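Cytochrome P450 RhF (Acinetobacter radioresistens, PDB 6RO8) is the heme domain of a longer cytochrome P450 that probably acts as a monooxygenase, with a heme bound in its pocket. Local coordinates at residues 109-113 with 114-118; 393-396 with 397-401. All blocks are in the same frame, centred on the assembly; numbering follows the deposited sequence.

Contact 1. Residues 109-113 with 114-118. With HEM (protoporphyrin IX containing Fe), chain B; HIS (histidine), chain C.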
# COMPACT_ATOMS: atom_id res chain seq x y z
N MET A 109 -2.32 -16.19 -11.15
CA MET A 109 -2.20 -15.56 -9.85
C MET A 109 -3.28 -16.08 -8.92
O MET A 109 -4.47 -15.97 -9.21
CB MET A 109 -2.34 -14.05 -10.00
CG MET A 109 -2.42 -13.34 -8.70
SD MET A 109 -0.80 -12.92 -8.10
CE MET A 109 -1.16 -12.91 -6.36
N ASN A 110 -2.87 -16.66 -7.77
CA ASN A 110 -3.80 -17.16 -6.79
C ASN A 110 -3.40 -16.60 -5.44
O ASN A 110 -3.26 -15.38 -5.31
CB ASN A 110 -3.90 -18.68 -6.82
CG ASN A 110 -5.14 -19.20 -6.12
OD1 ASN A 110 -6.18 -18.54 -6.09
ND2 ASN A 110 -5.04 -20.39 -5.55
N ARG A 111 -3.21 -17.43 -4.43
CA ARG A 111 -2.92 -16.95 -3.09
C ARG A 111 -1.44 -16.68 -2.87
O ARG A 111 -0.57 -17.46 -3.28
CB ARG A 111 -3.40 -17.98 -2.07
CG ARG A 111 -4.76 -18.49 -2.36
CD ARG A 111 -5.74 -17.34 -2.46
NE ARG A 111 -6.56 -17.28 -1.27
CZ ARG A 111 -7.63 -18.05 -1.08
NH1 ARG A 111 -8.00 -18.91 -2.01
NH2 ARG A 111 -8.32 -17.94 0.05
N THR A 112 -1.16 -15.57 -2.19
CA THR A 112 0.18 -15.26 -1.71
C THR A 112 0.16 -15.34 -0.19
O THR A 112 -0.18 -16.38 0.38
CB THR A 112 0.60 -13.87 -2.16
OG1 THR A 112 -0.39 -12.92 -1.72
CG2 THR A 112 0.71 -13.82 -3.67
N LEU A 113 0.52 -14.25 0.47
CA LEU A 113 0.34 -14.12 1.91
C LEU A 113 -0.85 -13.24 2.25
O LEU A 113 -1.68 -13.62 3.08
CB LEU A 113 1.60 -13.56 2.56
CG LEU A 113 2.73 -14.56 2.82
CD1 LEU A 113 3.88 -13.87 3.54
CD2 LEU A 113 2.23 -15.74 3.62
N VAL A 114 -0.96 -12.07 1.61
CA VAL A 114 -1.90 -11.06 2.08
C VAL A 114 -3.32 -11.50 1.82
O VAL A 114 -4.25 -11.08 2.52
CB VAL A 114 -1.59 -9.69 1.44
CG1 VAL A 114 -2.02 -9.65 -0.02
CG2 VAL A 114 -2.20 -8.53 2.28
N ASN A 115 -3.53 -12.37 0.83
CA ASN A 115 -4.86 -12.86 0.48
C ASN A 115 -5.00 -14.36 0.71
O ASN A 115 -5.97 -14.96 0.23
CB ASN A 115 -5.20 -12.52 -0.98
CG ASN A 115 -4.36 -13.30 -2.00
OD1 ASN A 115 -3.28 -13.81 -1.69
ND2 ASN A 115 -4.86 -13.37 -3.22
N GLU A 116 -4.06 -14.97 1.42
CA GLU A 116 -4.23 -16.37 1.80
C GLU A 116 -5.09 -16.44 3.05
O GLU A 116 -5.10 -15.55 3.89
CB GLU A 116 -2.89 -17.06 2.04
CG GLU A 116 -3.03 -18.56 2.33
CD GLU A 116 -3.62 -19.36 1.18
OE1 GLU A 116 -2.84 -19.89 0.36
OE2 GLU A 116 -4.86 -19.45 1.10
N ASP A 117 -5.85 -17.52 3.15
CA ASP A 117 -7.05 -17.48 3.95
C ASP A 117 -6.95 -18.19 5.28
O ASP A 117 -7.78 -17.95 6.16
CB ASP A 117 -8.21 -18.10 3.17
CG ASP A 117 -9.46 -17.39 3.42
OD1 ASP A 117 -9.95 -17.49 4.56
OD2 ASP A 117 -9.92 -16.69 2.51
N GLU A 118 -5.97 -19.03 5.44
CA GLU A 118 -6.37 -20.27 6.06
C GLU A 118 -6.32 -20.28 7.57
O GLU A 118 -5.91 -19.29 8.19
CB GLU A 118 -5.49 -21.39 5.50
CG GLU A 118 -6.13 -22.77 5.37
CD GLU A 118 -6.62 -23.05 3.97
OE1 GLU A 118 -7.80 -23.41 3.80
OE2 GLU A 118 -5.82 -22.87 3.03
CHA HEM B . 0.39 -6.74 4.40
CHB HEM B . 0.33 -1.90 3.94
CHC HEM B . 5.07 -1.86 2.78
CHD HEM B . 4.95 -6.72 2.80
C1A HEM B . -0.06 -5.44 4.37
C2A HEM B . -1.42 -4.97 4.60
C3A HEM B . -1.43 -3.65 4.47
C4A HEM B . -0.08 -3.20 4.14
CMA HEM B . -2.68 -2.76 4.64
CAA HEM B . -2.64 -5.85 4.95
CBA HEM B . -2.82 -5.78 6.45
CGA HEM B . -3.94 -6.66 6.92
O1A HEM B . -4.60 -7.31 6.07
O2A HEM B . -4.16 -6.72 8.16
C1B HEM B . 1.61 -1.47 3.68
C2B HEM B . 2.05 -0.08 3.69
C3B HEM B . 3.37 -0.07 3.36
C4B HEM B . 3.79 -1.44 3.13
CMB HEM B . 1.12 1.11 4.03
CAB HEM B . 4.35 1.12 3.24
CBB HEM B . 4.10 2.37 3.65
C1C HEM B . 5.46 -3.18 2.68
C2C HEM B . 6.77 -3.69 2.32
C3C HEM B . 6.71 -5.04 2.34
C4C HEM B . 5.37 -5.42 2.70
CMC HEM B . 7.99 -2.79 1.99
CAC HEM B . 7.77 -6.13 2.04
CBC HEM B . 9.02 -5.84 1.66
C1D HEM B . 3.71 -7.16 3.20
C2D HEM B . 3.30 -8.54 3.32
C3D HEM B . 2.05 -8.55 3.77
C4D HEM B . 1.61 -7.18 3.96
CMD HEM B . 4.15 -9.78 2.98
CAD HEM B . 1.23 -9.84 4.01
CBD HEM B . 1.44 -10.40 5.40
CGD HEM B . 0.30 -11.34 5.73
O1D HEM B . -0.58 -11.53 4.86
O2D HEM B . 0.25 -11.90 6.85
NA HEM B . 0.71 -4.34 4.08
NB HEM B . 2.70 -2.26 3.33
NC HEM B . 4.64 -4.27 2.90
ND HEM B . 2.66 -6.35 3.61
FE HEM B . 2.71 -4.30 3.48
N HIS C . 0.03 -4.32 -2.35
CA HIS C . -0.12 -3.75 -1.02
C HIS C . 1.15 -3.03 -0.57
O HIS C . 1.23 -2.59 0.58
CB HIS C . -0.50 -4.83 -0.01
CG HIS C . 0.23 -6.12 -0.20
ND1 HIS C . 0.91 -6.75 0.82
CD2 HIS C . 0.40 -6.89 -1.30
CE1 HIS C . 1.46 -7.86 0.36
NE2 HIS C . 1.17 -7.97 -0.92
OXT HIS C . 2.10 -2.89 -1.34
O HOH W 1 1.11 -11.16 0.23
O HOH W 2 1.99 -4.57 1.31

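Contact 2. Residues 393-396 with 397-401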
# COMPACT_ATOMS: atom_id res chain seq x y z
N ILE A 393 14.70 7.90 6.70
CA ILE A 393 15.93 8.29 6.03
C ILE A 393 15.66 9.37 4.99
O ILE A 393 16.38 10.38 4.91
CB ILE A 393 16.64 7.07 5.41
CG1 ILE A 393 17.26 6.20 6.51
CG2 ILE A 393 17.74 7.51 4.45
CD1 ILE A 393 17.22 4.70 6.18
N PHE A 394 14.59 9.21 4.20
CA PHE A 394 14.23 10.27 3.25
C PHE A 394 14.12 11.60 3.96
O PHE A 394 14.80 12.57 3.60
CB PHE A 394 12.90 9.96 2.55
CG PHE A 394 13.01 8.96 1.46
CD1 PHE A 394 14.03 9.04 0.52
CD2 PHE A 394 12.08 7.92 1.36
CE1 PHE A 394 14.12 8.10 -0.49
CE2 PHE A 394 12.17 6.99 0.36
CZ PHE A 394 13.18 7.08 -0.57
N ILE A 395 13.30 11.66 5.00
CA ILE A 395 13.02 12.92 5.67
C ILE A 395 14.26 13.43 6.42
O ILE A 395 14.54 14.64 6.41
CB ILE A 395 11.82 12.75 6.61
CG1 ILE A 395 10.58 12.37 5.80
CG2 ILE A 395 11.60 14.01 7.42
CD1 ILE A 395 9.47 11.78 6.64
N GLU A 396 15.00 12.54 7.08
CA GLU A 396 16.22 12.96 7.75
C GLU A 396 17.18 13.60 6.76
O GLU A 396 17.66 14.72 6.98
CB GLU A 396 16.89 11.78 8.47
CG GLU A 396 17.91 12.18 9.56
CD GLU A 396 19.29 12.51 9.00
OE1 GLU A 396 19.52 12.10 7.84
OE2 GLU A 396 20.13 13.18 9.69
N GLU A 397 17.45 12.91 5.65
CA GLU A 397 18.40 13.42 4.67
C GLU A 397 17.96 14.78 4.15
O GLU A 397 18.74 15.75 4.16
CB GLU A 397 18.57 12.43 3.51
CG GLU A 397 19.74 12.74 2.54
CD GLU A 397 21.11 12.43 3.15
OE1 GLU A 397 22.15 12.86 2.57
OE2 GLU A 397 21.16 11.76 4.21
N LEU A 398 16.69 14.89 3.76
CA LEU A 398 16.18 16.12 3.18
C LEU A 398 16.16 17.27 4.19
O LEU A 398 16.57 18.38 3.87
CB LEU A 398 14.78 15.89 2.62
CG LEU A 398 14.73 15.17 1.28
CD1 LEU A 398 13.31 14.74 0.94
CD2 LEU A 398 15.31 16.06 0.21
N SER A 399 15.66 17.02 5.40
CA SER A 399 15.58 18.09 6.39
C SER A 399 16.95 18.46 6.92
O SER A 399 17.13 19.59 7.39
CB SER A 399 14.67 17.68 7.53
OG SER A 399 15.22 16.57 8.22
N ARG A 400 17.91 17.54 6.85
CA ARG A 400 19.27 17.85 7.29
C ARG A 400 19.97 18.76 6.30
O ARG A 400 20.59 19.76 6.69
CB ARG A 400 20.07 16.56 7.47
CG ARG A 400 21.33 16.75 8.23
CD ARG A 400 22.04 15.44 8.43
NE ARG A 400 22.80 15.04 7.25
CZ ARG A 400 22.56 13.93 6.56
NH1 ARG A 400 21.59 13.12 6.95
NH2 ARG A 400 23.29 13.63 5.49
N ARG A 401 19.88 18.43 5.01
CA ARG A 401 20.70 19.09 4.01
C ARG A 401 19.96 20.17 3.25
O ARG A 401 20.61 21.03 2.63
CB ARG A 401 21.26 18.05 3.04
CG ARG A 401 22.01 16.96 3.75
CD ARG A 401 22.45 15.90 2.79
NE ARG A 401 23.06 16.47 1.60
CZ ARG A 401 23.52 15.74 0.59
NH1 ARG A 401 23.41 14.41 0.65
NH2 ARG A 401 24.06 16.32 -0.47
O HOH W 3 19.91 9.57 6.33

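Contact 1. Residues 109-113 with 114-118
Asn115 and Arg111 meet beside the heme in a loop that changes direction in a type I beta turn, Leu113 to Glu116. The loop joins helix 96-104 to helix 121-127 in the cytochrome P450 fold. The turn is closed by Glu116 N, which donates to Leu113 O over 3.2 Å.

The Asn115 side chain reaches back from the turn to the residues that precede it. Its chi1 of 69° sets CG between the backbone N and the carbonyl carbon and brings the amide back over them. Asn115 OD1 then accepts Thr112 N at 2.8 Å in an almost straight bond that lies in the amide carbonyl plane. On the other branch, ND2 makes only a weak bond to Asn110 O.

Arg111 bends at chi2 and chi3, which brings its guanidinium alongside Asn115 O and Asp117. Arg111 NE donates to Asn115 O at 2.8 Å, and that oxygen sits at the edge of the guanidinium. Glu116 OE2 lies instead over one guanidinium face, so its long salt bridge rests on charge alone. Arg125 pairs with Glu116 OE1, and Ser83 bonds to Asp117 OD2. These carboxylates thus link the loop to helix 121-127 and to strand 82-83. Arg111 NH2 completes the network with a salt bridge of 3.2 Å to Asp117 OD2.

Leu113 and Val114 form part of the heme pocket. One water bonds to Thr112 OG1 and accepts from Val114 N. The Val114 methyls touch both ligands: CG2 lies 3.8 Å from CHA of the heme, and CG1 lies 3.7 Å from NE2 of the bound histidine.

Contact 2. Residues 393-396 with 397-401
Ile395 O is gripped twice by one residue, Ser399, a turn further along helix 384-401. This helix follows the heme-ligating Cys381 and matches the P450 L helix. Ser399 N donates to Ile395 O at 2.8 Å, the regular helical bond. Ser399 OG adds a second bond to Ile395 O at 2.7 Å, and the two donors reach the oxygen from opposite faces of its carbonyl plane. The serine chi1 of 64° folds OG back toward the preceding turn, and the hydroxyl is satisfied within its own helix. Around it pack Trp293, Ile296 and Cys297 of helix 290-298.

The charged side carries a network of two glutamates and two arginines. Glu396 bends at chi2 (-83°), which turns its carboxylate along the helix toward Arg400. OE1 meets Arg400 NH1 at the guanidinium edge in a salt bridge, with the two flat groups nearly coplanar. Glu397 OE2 takes weak bonds from both NH1 and NH2 of Arg400. Glu397 OE1 receives Arg401 NH1 at 2.8 Å, in the plane of that guanidinium. A water donates to both Glu396 OE1 and Glu397 OE2.

Ile395 and Leu398 pack on Leu283 of helix 273-288, while Phe394 reaches Val148 of helix 134-155. Arg401 also pairs with Asp153 of that helix. Glu396 OE1 and Glu397 OE2 lie 4.0 Å apart, and Arg400 together with the shared water would be expected to offset much of their mutual repulsion.

The chain meets contact 1 first, in the loop after helix 96-104. Residues 109-118 turn back there beside the heme and lead into helix 121-127. Helix 134-155 follows, and later helices 273-288, 290-298 and 303-314. Contact 2 comes near the end of helix 384-401, which packs against all four. The contacts are in series: neither nests in the other, and they do not cross. Each is local: contact 1 closes a beta turn, while contact 2 spans successive turns of one helix. They lie on opposite sides of the chain's centre, with their own centres 37 Å apart. Contact 1 belongs to the heme pocket, whereas contact 2 lies away from the heme and packs on neighbouring helices.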